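Local coordinates for protein immunomodulatory active chitinase (Trichuris suis, PDB 6G9C) that probably hydrolyses chitin as a secreted family 18 glycosidase and shows immunomodulatory activity in inflammatory lung disease, at residues W249-S254 with K351-W356; I309-V314 with D345-M350; L150-P155 with L164-E169; K131-L136 with L171-E176. All coordinates share one frame; numbering follows the deposited sequence.

Contact 1: W249-S254 with K351-W356; sequences WNVEQS and KAKINW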
loop_
_atom_site.group_PDB
_atom_site.type_symbol
_atom_site.label_atom_id
_atom_site.label_comp_id
_atom_site.label_asym_id
_atom_site.label_seq_id
_atom_site.Cartn_x
_atom_site.Cartn_y
_atom_site.Cartn_z
ATOM N N TRP A 249 37.053 2.945 -19.317
ATOM C CA TRP A 249 36.577 3.199 -17.959
ATOM C C TRP A 249 35.819 4.527 -17.916
ATOM O O TRP A 249 36.245 5.514 -17.315
ATOM C CB TRP A 249 37.746 3.170 -16.982
ATOM C CG TRP A 249 38.248 1.770 -16.698
ATOM C CD1 TRP A 249 38.309 0.725 -17.576
ATOM C CD2 TRP A 249 38.742 1.271 -15.451
ATOM N NE1 TRP A 249 38.813 -0.393 -16.955
ATOM C CE2 TRP A 249 39.084 -0.086 -15.648
ATOM C CE3 TRP A 249 38.927 1.838 -14.185
ATOM C CZ2 TRP A 249 39.603 -0.880 -14.627
ATOM C CZ3 TRP A 249 39.441 1.048 -13.172
ATOM C CH2 TRP A 249 39.775 -0.300 -13.400
ATOM N N ASN A 250 34.655 4.521 -18.556
ATOM C CA ASN A 250 33.789 5.690 -18.598
ATOM C C ASN A 250 32.389 5.224 -18.979
ATOM O O ASN A 250 32.184 4.074 -19.372
ATOM C CB ASN A 250 34.327 6.751 -19.575
ATOM C CG ASN A 250 34.613 6.189 -20.952
ATOM O OD1 ASN A 250 33.693 5.956 -21.743
ATOM N ND2 ASN A 250 35.898 5.966 -21.254
ATOM N N VAL A 251 31.427 6.138 -18.849
ATOM C CA VAL A 251 30.022 5.789 -19.055
ATOM C C VAL A 251 29.790 5.352 -20.494
ATOM O O VAL A 251 29.140 4.332 -20.757
ATOM C CB VAL A 251 29.112 6.973 -18.679
ATOM C CG1 VAL A 251 27.684 6.709 -19.148
ATOM C CG2 VAL A 251 29.157 7.234 -17.176
ATOM N N GLU A 252 30.342 6.109 -21.446
ATOM C CA GLU A 252 30.091 5.849 -22.858
ATOM C C GLU A 252 30.552 4.457 -23.264
ATOM O O GLU A 252 29.816 3.720 -23.925
ATOM C CB GLU A 252 30.788 6.905 -23.718
ATOM C CG GLU A 252 30.534 6.725 -25.211
ATOM C CD GLU A 252 31.474 7.553 -26.070
ATOM O OE1 GLU A 252 32.703 7.323 -26.016
ATOM O OE2 GLU A 252 30.978 8.435 -26.801
ATOM N N GLN A 253 31.775 4.080 -22.877
ATOM C CA GLN A 253 32.353 2.831 -23.364
ATOM C C GLN A 253 31.875 1.619 -22.569
ATOM O O GLN A 253 31.658 0.546 -23.150
ATOM C CB GLN A 253 33.880 2.914 -23.339
ATOM C CG GLN A 253 34.449 3.915 -24.331
ATOM C CD GLN A 253 34.136 3.538 -25.762
ATOM O OE1 GLN A 253 34.274 2.381 -26.147
ATOM N NE2 GLN A 253 33.696 4.510 -26.553
ATOM N N SER A 254 31.726 1.760 -21.248
ATOM C CA SER A 254 31.257 0.646 -20.430
ATOM C C SER A 254 29.834 0.242 -20.805
ATOM O O SER A 254 29.522 -0.953 -20.894
ATOM C CB SER A 254 31.359 1.000 -18.945
ATOM O OG SER A 254 30.430 2.027 -18.567
ATOM N N LYS A 351 23.187 16.784 -16.290
ATOM C CA LYS A 351 22.519 17.241 -17.502
ATOM C C LYS A 351 23.142 16.609 -18.731
ATOM O O LYS A 351 22.438 16.136 -19.634
ATOM C CB LYS A 351 22.610 18.772 -17.609
ATOM C CG LYS A 351 21.330 19.511 -17.417
ATOM C CD LYS A 351 21.579 21.035 -17.373
ATOM C CE LYS A 351 22.333 21.542 -18.599
ATOM N NZ LYS A 351 22.554 23.029 -18.554
ATOM N N ALA A 352 24.474 16.637 -18.807
ATOM C CA ALA A 352 25.149 16.078 -19.968
ATOM C C ALA A 352 24.893 14.579 -20.070
ATOM O O ALA A 352 24.578 14.067 -21.150
ATOM C CB ALA A 352 26.646 16.378 -19.897
ATOM N N LYS A 353 24.994 13.868 -18.942
ATOM C CA LYS A 353 24.824 12.415 -18.943
ATOM C C LYS A 353 23.391 12.013 -19.288
ATOM O O LYS A 353 23.169 11.111 -20.103
ATOM C CB LYS A 353 25.226 11.853 -17.580
ATOM C CG LYS A 353 26.734 11.925 -17.332
ATOM C CD LYS A 353 27.077 11.513 -15.911
ATOM C CE LYS A 353 28.581 11.338 -15.746
ATOM N NZ LYS A 353 28.949 11.049 -14.324
ATOM N N ILE A 354 22.404 12.663 -18.666
ATOM C CA ILE A 354 21.007 12.295 -18.896
ATOM C C ILE A 354 20.571 12.656 -20.313
ATOM O O ILE A 354 19.796 11.922 -20.943
ATOM C CB ILE A 354 20.110 12.947 -17.829
ATOM C CG1 ILE A 354 20.489 12.408 -16.448
ATOM C CG2 ILE A 354 18.626 12.673 -18.109
ATOM C CD1 ILE A 354 19.775 13.082 -15.306
ATOM N N ASN A 355 21.031 13.800 -20.833
ATOM C CA ASN A 355 20.761 14.129 -22.229
ATOM C C ASN A 355 21.460 13.149 -23.162
ATOM O O ASN A 355 20.928 12.805 -24.224
ATOM C CB ASN A 355 21.199 15.563 -22.533
ATOM C CG ASN A 355 20.187 16.592 -22.074
ATOM O OD1 ASN A 355 18.994 16.487 -22.362
ATOM N ND2 ASN A 355 20.660 17.598 -21.358
ATOM N N TRP A 356 22.651 12.682 -22.776
ATOM C CA TRP A 356 23.337 11.655 -23.556
ATOM C C TRP A 356 22.548 10.342 -23.575
ATOM O O TRP A 356 22.409 9.707 -24.628
ATOM C CB TRP A 356 24.741 11.436 -22.991
ATOM C CG TRP A 356 25.482 10.313 -23.643
ATOM C CD1 TRP A 356 26.218 10.371 -24.790
ATOM C CD2 TRP A 356 25.555 8.958 -23.186
ATOM N NE1 TRP A 356 26.748 9.134 -25.075
ATOM C CE2 TRP A 356 26.358 8.250 -24.102
ATOM C CE3 TRP A 356 25.027 8.279 -22.085
ATOM C CZ2 TRP A 356 26.640 6.894 -23.956
ATOM C CZ3 TRP A 356 25.307 6.927 -21.945
ATOM C CH2 TRP A 356 26.107 6.252 -22.871
HETATM O O HOH W 1 28.663 8.562 -27.456
#
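The six-membered ring of W356 carries the apolar packing, meeting both V251 and E252 on the other segment. V251 CG1 lies 3.7 Å from W356 CZ3, the two side chains sliding past each other in opposite senses. Next to it, W356 CZ2 comes to 3.8 Å from the backbone CA of E252 and also touches the base of that side chain, which runs at roughly a right angle to the indole. The first torsion of W356 (chi1 175°) sets the indole opposite the backbone N and carries it across the 8.9 Å between its CA and that of E252. Helices 251-261 and 347-360 precede strands 268-281 and 364-368, and so pack as neighbours on the outside of the family 18 TIM barrel; V251 and K353 both also rest on strand 268-281. Polar evidence across the contact is slighter. W356 NE1 donates to a water in the indole plane (3.1 Å), but its bridge to E252 OE2 is doubtful. Capping fixes the start of helix 251-261: N250 OD1 accepts from Q253 N at 2.9 Å, while N250 O takes S254 N and S254 OG from opposite faces of its plane.

Contact 2: I309-V314 with D345-M350; sequences ISYYEV and DDVESM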
loop_
_atom_site.group_PDB
_atom_site.type_symbol
_atom_site.label_atom_id
_atom_site.label_comp_id
_atom_site.label_asym_id
_atom_site.label_seq_id
_atom_site.Cartn_x
_atom_site.Cartn_y
_atom_site.Cartn_z
ATOM N N ILE A 309 32.523 11.985 -0.456
ATOM C CA ILE A 309 31.830 13.232 -0.129
ATOM C C ILE A 309 30.473 13.172 -0.810
ATOM O O ILE A 309 30.327 12.559 -1.871
ATOM C CB ILE A 309 32.633 14.478 -0.580
ATOM C CG1 ILE A 309 31.993 15.785 -0.058
ATOM C CG2 ILE A 309 32.730 14.541 -2.114
ATOM C CD1 ILE A 309 32.937 17.022 -0.137
ATOM N N SER A 310 29.471 13.797 -0.195
ATOM C CA SER A 310 28.163 13.897 -0.828
ATOM C C SER A 310 28.048 15.202 -1.615
ATOM O O SER A 310 28.768 16.167 -1.367
ATOM C CB SER A 310 27.051 13.843 0.216
ATOM O OG SER A 310 27.057 15.052 0.975
ATOM N N TYR A 311 27.106 15.229 -2.563
ATOM C CA TYR A 311 26.880 16.464 -3.305
ATOM C C TYR A 311 26.538 17.621 -2.369
ATOM O O TYR A 311 27.037 18.744 -2.542
ATOM C CB TYR A 311 25.777 16.278 -4.352
ATOM C CG TYR A 311 25.454 17.579 -5.033
ATOM C CD1 TYR A 311 26.380 18.199 -5.856
ATOM C CD2 TYR A 311 24.241 18.224 -4.820
ATOM C CE1 TYR A 311 26.104 19.437 -6.458
ATOM C CE2 TYR A 311 23.964 19.434 -5.417
ATOM C CZ TYR A 311 24.894 20.032 -6.244
ATOM O OH TYR A 311 24.622 21.248 -6.848
ATOM N N TYR A 312 25.692 17.386 -1.366
ATOM C CA TYR A 312 25.349 18.517 -0.508
ATOM C C TYR A 312 26.548 18.972 0.327
ATOM O O TYR A 312 26.640 20.151 0.689
ATOM C CB TYR A 312 24.129 18.182 0.364
ATOM C CG TYR A 312 24.274 17.064 1.382
ATOM C CD1 TYR A 312 24.869 17.294 2.627
ATOM C CD2 TYR A 312 23.759 15.787 1.126
ATOM C CE1 TYR A 312 24.971 16.276 3.576
ATOM C CE2 TYR A 312 23.860 14.770 2.070
ATOM C CZ TYR A 312 24.463 15.017 3.290
ATOM O OH TYR A 312 24.566 14.001 4.232
ATOM N N GLU A 313 27.482 18.067 0.623
ATOM C CA GLU A 313 28.706 18.466 1.312
ATOM C C GLU A 313 29.617 19.267 0.390
ATOM O O GLU A 313 30.309 20.188 0.839
ATOM C CB GLU A 313 29.436 17.231 1.840
ATOM C CG GLU A 313 28.925 16.707 3.167
ATOM C CD GLU A 313 29.518 15.345 3.491
ATOM O OE1 GLU A 313 30.033 14.697 2.557
ATOM O OE2 GLU A 313 29.479 14.931 4.668
ATOM N N VAL A 314 29.646 18.918 -0.901
ATOM C CA VAL A 314 30.339 19.761 -1.876
ATOM C C VAL A 314 29.742 21.162 -1.871
ATOM O O VAL A 314 30.467 22.165 -1.900
ATOM C CB VAL A 314 30.280 19.134 -3.283
ATOM C CG1 VAL A 314 30.734 20.165 -4.342
ATOM C CG2 VAL A 314 31.117 17.834 -3.338
ATOM N N ASP A 345 29.861 14.775 -9.118
ATOM C CA ASP A 345 28.877 15.054 -10.157
ATOM C C ASP A 345 27.915 16.139 -9.690
ATOM O O ASP A 345 27.609 16.258 -8.498
ATOM C CB ASP A 345 28.111 13.776 -10.553
ATOM C CG ASP A 345 28.860 12.968 -11.608
ATOM O OD1 ASP A 345 29.744 12.168 -11.225
ATOM O OD2 ASP A 345 28.588 13.166 -12.815
ATOM N N ASP A 346 27.455 16.951 -10.635
ATOM C CA ASP A 346 26.623 18.089 -10.277
ATOM C C ASP A 346 25.544 18.255 -11.341
ATOM O O ASP A 346 25.342 17.377 -12.187
ATOM C CB ASP A 346 27.496 19.339 -10.072
ATOM C CG ASP A 346 28.109 19.888 -11.373
ATOM O OD1 ASP A 346 27.981 19.261 -12.450
ATOM O OD2 ASP A 346 28.728 20.983 -11.307
ATOM N N VAL A 347 24.848 19.397 -11.306
ATOM C CA VAL A 347 23.741 19.591 -12.240
ATOM C C VAL A 347 24.243 19.565 -13.678
ATOM O O VAL A 347 23.621 18.955 -14.556
ATOM C CB VAL A 347 22.973 20.890 -11.936
ATOM C CG1 VAL A 347 21.961 21.129 -13.030
ATOM C CG2 VAL A 347 22.258 20.789 -10.592
ATOM N N GLU A 348 25.379 20.209 -13.946
ATOM C CA GLU A 348 25.894 20.214 -15.312
ATOM C C GLU A 348 26.310 18.814 -15.764
ATOM O O GLU A 348 26.044 18.426 -16.909
ATOM C CB GLU A 348 27.067 21.187 -15.445
ATOM C CG GLU A 348 26.720 22.657 -15.157
ATOM C CD GLU A 348 25.886 23.315 -16.247
ATOM O OE1 GLU A 348 25.391 22.608 -17.154
ATOM O OE2 GLU A 348 25.729 24.557 -16.208
ATOM N N SER A 349 26.981 18.045 -14.900
ATOM C CA SER A 349 27.404 16.712 -15.327
ATOM C C SER A 349 26.202 15.789 -15.476
ATOM O O SER A 349 26.146 14.977 -16.408
ATOM C CB SER A 349 28.435 16.119 -14.353
ATOM O OG SER A 349 27.870 15.753 -13.105
ATOM N N MET A 350 25.217 15.918 -14.584
ATOM C CA MET A 350 23.998 15.117 -14.710
ATOM C C MET A 350 23.234 15.485 -15.970
ATOM O O MET A 350 22.684 14.609 -16.652
ATOM C CB MET A 350 23.105 15.311 -13.486
ATOM C CG MET A 350 23.709 14.817 -12.199
ATOM S SD MET A 350 23.583 13.035 -12.063
ATOM C CE MET A 350 22.456 12.937 -10.682
HETATM O O HOH W 2 25.399 21.757 -9.318
#
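Y311 reaches over to D345 and D346 with one side of its phenol ring: CD1 is 3.5 Å from D345 O, and CE1 is 3.9 Å from D346 CB. The ring and the D346 carboxylate stand 76° apart. A trans first torsion (chi1 175°) projects the phenol off the first turn of its helix towards the other helix start. At the far end, a water lies 2.6 Å from Y311 OH and accepts from V347 N, linking the phenol to the opening turn of helix 347-360; the hydroxyl is also hydrogen-bonded to H383 NE2, its main partner. The contact joins the helix of the alpha+beta insertion found in this chitinase subfamily, between the last two barrel strands, to the barrel helix that follows it. Both helix starts are held by capping boxes. In one, E313 N donates to S310 OG and S310 N to E313 OE1 (2.9 Å). In the other, S349 N meets D346 OD1 at 2.9 Å, nearly in line with the C-O bond, and D346 N donates to S349 OG. Further out, S349 OG donates to D345 OD2, which also pairs with K353, and D346 OD2 bridges to R324.

Contact 3: L150-P155 with L164-E169; sequences LDWEYP and LLLCQE. With EDO (1,2-ethanediol), chain E.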
loop_
_atom_site.group_PDB
_atom_site.type_symbol
_atom_site.label_atom_id
_atom_site.label_comp_id
_atom_site.label_asym_id
_atom_site.label_seq_id
_atom_site.Cartn_x
_atom_site.Cartn_y
_atom_site.Cartn_z
ATOM N N LEU A 150 19.498 -7.900 -7.497
ATOM C CA LEU A 150 20.652 -8.702 -7.113
ATOM C C LEU A 150 21.923 -7.885 -7.320
ATOM O O LEU A 150 22.245 -7.525 -8.454
ATOM C CB LEU A 150 20.687 -9.990 -7.942
ATOM C CG LEU A 150 21.858 -10.946 -7.719
ATOM C CD1 LEU A 150 21.952 -11.361 -6.256
ATOM C CD2 LEU A 150 21.673 -12.168 -8.620
ATOM N N ASP A 151 22.640 -7.591 -6.225
ATOM C CA ASP A 151 23.839 -6.756 -6.295
ATOM C C ASP A 151 25.066 -7.523 -5.826
ATOM O O ASP A 151 25.791 -7.073 -4.937
ATOM C CB ASP A 151 23.681 -5.482 -5.452
ATOM C CG ASP A 151 22.512 -4.616 -5.898
ATOM O OD1 ASP A 151 21.920 -4.899 -6.965
ATOM O OD2 ASP A 151 22.190 -3.630 -5.185
ATOM N N TRP A 152 25.297 -8.699 -6.402
ATOM C CA TRP A 152 26.507 -9.464 -6.130
ATOM C C TRP A 152 27.691 -8.763 -6.792
ATOM O O TRP A 152 27.712 -8.608 -8.019
ATOM C CB TRP A 152 26.298 -10.878 -6.675
ATOM C CG TRP A 152 27.403 -11.879 -6.577
ATOM C CD1 TRP A 152 28.716 -11.665 -6.260
ATOM C CD2 TRP A 152 27.273 -13.276 -6.851
ATOM N NE1 TRP A 152 29.413 -12.865 -6.307
ATOM C CE2 TRP A 152 28.546 -13.866 -6.664
ATOM C CE3 TRP A 152 26.198 -14.088 -7.224
ATOM C CZ2 TRP A 152 28.773 -15.236 -6.847
ATOM C CZ3 TRP A 152 26.421 -15.457 -7.403
ATOM C CH2 TRP A 152 27.702 -16.013 -7.213
ATOM N N GLU A 153 28.679 -8.342 -5.998
ATOM C CA GLU A 153 29.795 -7.532 -6.507
ATOM C C GLU A 153 31.133 -8.229 -6.252
ATOM O O GLU A 153 31.766 -7.991 -5.220
ATOM C CB GLU A 153 29.758 -6.121 -5.850
ATOM C CG GLU A 153 28.437 -5.393 -6.115
ATOM C CD GLU A 153 28.400 -3.974 -5.543
ATOM O OE1 GLU A 153 29.468 -3.413 -5.197
ATOM O OE2 GLU A 153 27.283 -3.437 -5.456
ATOM N N TYR A 154 31.599 -9.073 -7.187
ATOM C CA TYR A 154 30.974 -9.382 -8.477
ATOM C C TYR A 154 31.215 -10.855 -8.754
ATOM O O TYR A 154 32.215 -11.379 -8.279
ATOM C CB TYR A 154 31.595 -8.558 -9.610
ATOM C CG TYR A 154 31.415 -7.076 -9.444
ATOM C CD1 TYR A 154 30.203 -6.475 -9.746
ATOM C CD2 TYR A 154 32.458 -6.279 -8.994
ATOM C CE1 TYR A 154 30.029 -5.102 -9.593
ATOM C CE2 TYR A 154 32.288 -4.900 -8.835
ATOM C CZ TYR A 154 31.081 -4.326 -9.141
ATOM O OH TYR A 154 30.912 -2.953 -8.984
ATOM N N PRO A 155 30.333 -11.505 -9.523
ATOM C CA PRO A 155 30.627 -12.871 -9.976
ATOM C C PRO A 155 31.946 -12.919 -10.729
ATOM O O PRO A 155 32.239 -12.055 -11.556
ATOM C CB PRO A 155 29.446 -13.214 -10.897
ATOM C CG PRO A 155 28.854 -11.903 -11.294
ATOM C CD PRO A 155 29.080 -10.985 -10.102
ATOM N N LEU A 164 24.368 -17.408 -13.636
ATOM C CA LEU A 164 23.294 -17.516 -14.616
ATOM C C LEU A 164 22.205 -18.467 -14.136
ATOM O O LEU A 164 21.009 -18.183 -14.285
ATOM C CB LEU A 164 23.859 -17.982 -15.956
ATOM C CG LEU A 164 22.813 -18.318 -17.024
ATOM C CD1 LEU A 164 22.034 -17.064 -17.374
ATOM C CD2 LEU A 164 23.425 -18.963 -18.260
ATOM N N LEU A 165 22.602 -19.608 -13.565
ATOM C CA LEU A 165 21.628 -20.543 -13.007
ATOM C C LEU A 165 20.807 -19.879 -11.906
ATOM O O LEU A 165 19.574 -19.982 -11.882
ATOM C CB LEU A 165 22.338 -21.783 -12.475
ATOM C CG LEU A 165 22.799 -22.795 -13.530
ATOM C CD1 LEU A 165 23.827 -23.759 -12.944
ATOM C CD2 LEU A 165 21.622 -23.552 -14.156
ATOM N N LEU A 166 21.481 -19.190 -10.982
ATOM C CA LEU A 166 20.766 -18.450 -9.947
ATOM C C LEU A 166 19.722 -17.510 -10.555
ATOM O O LEU A 166 18.556 -17.498 -10.133
ATOM C CB LEU A 166 21.764 -17.676 -9.083
ATOM C CG LEU A 166 21.183 -16.714 -8.042
ATOM C CD1 LEU A 166 20.390 -17.470 -6.997
ATOM C CD2 LEU A 166 22.300 -15.925 -7.390
ATOM N N CYS A 167 20.112 -16.732 -11.572
ATOM C CA CYS A 167 19.169 -15.779 -12.159
ATOM C C CYS A 167 18.029 -16.481 -12.896
ATOM O O CYS A 167 16.870 -16.064 -12.788
ATOM C CB CYS A 167 19.897 -14.814 -13.090
ATOM S SG CYS A 167 20.986 -13.673 -12.224
ATOM N N GLN A 168 18.323 -17.555 -13.636
ATOM C CA GLN A 168 17.255 -18.282 -14.311
ATOM C C GLN A 168 16.280 -18.879 -13.302
ATOM O O GLN A 168 15.063 -18.869 -13.523
ATOM C CB GLN A 168 17.850 -19.384 -15.201
ATOM C CG GLN A 168 18.654 -18.847 -16.378
ATOM C CD GLN A 168 19.444 -19.940 -17.070
ATOM O OE1 GLN A 168 19.805 -20.939 -16.448
ATOM N NE2 GLN A 168 19.697 -19.766 -18.365
ATOM N N GLU A 169 16.801 -19.408 -12.186
ATOM C CA GLU A 169 15.938 -20.036 -11.186
ATOM C C GLU A 169 15.121 -19.002 -10.400
ATOM O O GLU A 169 13.968 -19.276 -10.034
ATOM C CB GLU A 169 16.780 -20.902 -10.250
ATOM C CG GLU A 169 17.304 -22.183 -10.954
ATOM C CD GLU A 169 18.498 -22.835 -10.262
ATOM O OE1 GLU A 169 18.756 -22.548 -9.075
ATOM O OE2 GLU A 169 19.185 -23.643 -10.923
HETATM C C1 EDO E . 25.015 -1.149 -4.891
HETATM O O1 EDO E . 26.443 -1.104 -4.631
HETATM C C2 EDO E . 24.656 -0.658 -6.299
HETATM O O2 EDO E . 25.242 0.649 -6.523
#
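L150 and L166 meet tip to tip, their CD2 methyls 4.0 Å apart, and this is the close-packed half of the contact. The same L150 CD2 lies 4.0 Å from C167 SG, so one methyl touches two successive residues of helix 160-181. W152 adds its edge: CZ3 approaches L166 CD2 at 4.1 Å, near the ring plane, while F119 stacks on the indole. In L150 and W152 alike, chi1 of 178° swings the side chain away from the backbone N and out to the helix. D151 and E153 take no part in this packing. On their side a 1,2-ethanediol, probably from the crystallisation liquor, lies beside the carboxylates of D151 and E153: its O1 donates to E153 OE2 at 2.6 Å, and it also bonds to Y220 OH. From D149 onward the sequence DLDWE matches the end of the family 18 DXXDXDXE signature on a TIM-barrel strand; the signature's last residue, here E153, is the proton donor in active relatives.

Contact 4: K131-L136 with L171-E176; sequences KFISSL and LAKFEE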
loop_
_atom_site.group_PDB
_atom_site.type_symbol
_atom_site.label_atom_id
_atom_site.label_comp_id
_atom_site.label_asym_id
_atom_site.label_seq_id
_atom_site.Cartn_x
_atom_site.Cartn_y
_atom_site.Cartn_z
ATOM N N LYS A 131 17.164 -23.067 -1.466
ATOM C CA LYS A 131 16.939 -22.612 -0.101
ATOM C C LYS A 131 16.904 -21.092 -0.042
ATOM O O LYS A 131 16.001 -20.499 0.559
ATOM C CB LYS A 131 18.023 -23.161 0.828
ATOM C CG LYS A 131 17.733 -22.866 2.286
ATOM C CD LYS A 131 18.825 -23.376 3.203
ATOM C CE LYS A 131 18.546 -22.957 4.638
ATOM N NZ LYS A 131 19.462 -23.612 5.611
ATOM N N PHE A 132 17.884 -20.443 -0.675
ATOM C CA PHE A 132 17.896 -18.984 -0.744
ATOM C C PHE A 132 16.642 -18.442 -1.425
ATOM O O PHE A 132 16.008 -17.502 -0.929
ATOM C CB PHE A 132 19.149 -18.517 -1.481
ATOM C CG PHE A 132 19.080 -17.093 -1.943
ATOM C CD1 PHE A 132 19.160 -16.063 -1.030
ATOM C CD2 PHE A 132 18.925 -16.784 -3.286
ATOM C CE1 PHE A 132 19.096 -14.750 -1.437
ATOM C CE2 PHE A 132 18.861 -15.472 -3.702
ATOM C CZ PHE A 132 18.949 -14.447 -2.773
ATOM N N ILE A 133 16.283 -19.007 -2.580
ATOM C CA ILE A 133 15.164 -18.470 -3.360
ATOM C C ILE A 133 13.854 -18.572 -2.578
ATOM O O ILE A 133 13.049 -17.629 -2.563
ATOM C CB ILE A 133 15.075 -19.193 -4.719
ATOM C CG1 ILE A 133 16.190 -18.731 -5.660
ATOM C CG2 ILE A 133 13.731 -18.955 -5.372
ATOM C CD1 ILE A 133 16.337 -19.619 -6.886
ATOM N N SER A 134 13.620 -19.713 -1.913
ATOM C CA SER A 134 12.419 -19.862 -1.088
ATOM C C SER A 134 12.400 -18.839 0.039
ATOM O O SER A 134 11.360 -18.230 0.324
ATOM C CB SER A 134 12.332 -21.275 -0.513
ATOM O OG SER A 134 12.100 -22.222 -1.538
ATOM N N SER A 135 13.549 -18.639 0.691
ATOM C CA SER A 135 13.650 -17.640 1.748
ATOM C C SER A 135 13.389 -16.239 1.212
ATOM O O SER A 135 12.692 -15.438 1.845
ATOM C CB SER A 135 15.032 -17.715 2.393
ATOM O OG SER A 135 15.149 -16.773 3.442
ATOM N N LEU A 136 13.948 -15.925 0.048
ATOM C CA LEU A 136 13.802 -14.590 -0.519
ATOM C C LEU A 136 12.357 -14.315 -0.924
ATOM O O LEU A 136 11.808 -13.242 -0.632
ATOM C CB LEU A 136 14.734 -14.461 -1.719
ATOM C CG LEU A 136 14.489 -13.257 -2.606
ATOM C CD1 LEU A 136 14.896 -11.986 -1.862
ATOM C CD2 LEU A 136 15.233 -13.381 -3.922
ATOM N N LEU A 171 13.936 -16.127 -11.605
ATOM C CA LEU A 171 12.825 -15.745 -12.471
ATOM C C LEU A 171 11.781 -16.848 -12.534
ATOM O O LEU A 171 10.578 -16.574 -12.444
ATOM C CB LEU A 171 13.328 -15.389 -13.873
ATOM C CG LEU A 171 12.226 -15.064 -14.891
ATOM C CD1 LEU A 171 11.435 -13.821 -14.482
ATOM C CD2 LEU A 171 12.786 -14.902 -16.290
ATOM N N ALA A 172 12.223 -18.108 -12.660
ATOM C CA ALA A 172 11.283 -19.223 -12.709
ATOM C C ALA A 172 10.414 -19.262 -11.458
ATOM O O ALA A 172 9.197 -19.490 -11.542
ATOM C CB ALA A 172 12.039 -20.548 -12.877
ATOM N N LYS A 173 11.023 -19.076 -10.286
ATOM C CA LYS A 173 10.246 -19.060 -9.050
ATOM C C LYS A 173 9.278 -17.891 -9.032
ATOM O O LYS A 173 8.117 -18.044 -8.621
ATOM C CB LYS A 173 11.164 -18.978 -7.833
ATOM C CG LYS A 173 10.427 -19.099 -6.505
ATOM C CD LYS A 173 9.841 -20.499 -6.356
ATOM C CE LYS A 173 9.629 -20.875 -4.898
ATOM N NZ LYS A 173 8.506 -21.838 -4.692
ATOM N N PHE A 174 9.743 -16.714 -9.465
ATOM C CA PHE A 174 8.879 -15.530 -9.478
ATOM C C PHE A 174 7.657 -15.776 -10.356
ATOM O O PHE A 174 6.529 -15.419 -9.990
ATOM C CB PHE A 174 9.658 -14.295 -9.963
ATOM C CG PHE A 174 10.588 -13.682 -8.924
ATOM C CD1 PHE A 174 10.819 -14.305 -7.701
ATOM C CD2 PHE A 174 11.223 -12.465 -9.173
ATOM C CE1 PHE A 174 11.669 -13.730 -6.755
ATOM C CE2 PHE A 174 12.078 -11.893 -8.232
ATOM C CZ PHE A 174 12.305 -12.534 -7.027
ATOM N N GLU A 175 7.857 -16.419 -11.509
ATOM C CA GLU A 175 6.733 -16.736 -12.388
ATOM C C GLU A 175 5.781 -17.732 -11.738
ATOM O O GLU A 175 4.555 -17.603 -11.859
ATOM C CB GLU A 175 7.261 -17.273 -13.723
ATOM C CG GLU A 175 7.923 -16.182 -14.563
ATOM C CD GLU A 175 8.705 -16.721 -15.737
ATOM O OE1 GLU A 175 9.055 -17.920 -15.730
ATOM O OE2 GLU A 175 8.979 -15.934 -16.666
ATOM N N GLU A 176 6.325 -18.741 -11.053
ATOM C CA GLU A 176 5.478 -19.728 -10.391
ATOM C C GLU A 176 4.717 -19.101 -9.225
ATOM O O GLU A 176 3.535 -19.400 -9.002
ATOM C CB GLU A 176 6.339 -20.902 -9.918
ATOM C CG GLU A 176 5.625 -21.927 -9.045
ATOM C CD GLU A 176 6.495 -22.415 -7.887
ATOM O OE1 GLU A 176 6.215 -22.040 -6.724
ATOM O OE2 GLU A 176 7.466 -23.162 -8.143
#
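K173, which crosses I133 obliquely between the helices, ends in a salt bridge to its own helix: NZ donates to E176 OE1 at 3.1 Å, on the syn side and 24° out of the carboxylate plane. The bridge leaves the aliphatic part of the lysine to do the packing. K173 CG lies only 3.5 Å from I133 CG2, tighter than normal carbon contact, and the bend at chi2 (67°) turns the rest of the chain along the helix surface. K173 CE passes S134 OG at 4.4 Å, at the more exposed margin, where S134 OG also pairs with A130 O. Deeper in, F174 CZ is 4.4 Å from L136 CD2, a looser contact; both side chains also touch F148 of strand 147-151. The local axes run 10.6 Å apart and cross at -40°, with N-to-C directions broadly alike. Such a same-direction pair, packed side by side over the strand between them in sequence, is the arrangement of successive outer helices in a TIM barrel.

In the fold
The four contacts fall into two pairs. Contacts 1 and 2 share helix 347-360, with centres 16 Å apart, and are tied directly by the salt bridge of K353 NZ to D345 OD2 at 2.6 Å. Contacts 3 and 4 share helix 160-181, their centres 13 Å apart; E169 CB packs on I133 CD1 at 3.6 Å, and L166 also touches F132. The pairs do not meet: nearest atoms of contacts 1 and 3 are about 10 Å apart, and those of contacts 2 and 4 about 27 Å. Contact 3 holds the signature strand end and the bound diol; contacts 1 and 4 pack outer barrel helices, and contact 2 joins the insertion to helix 347-360.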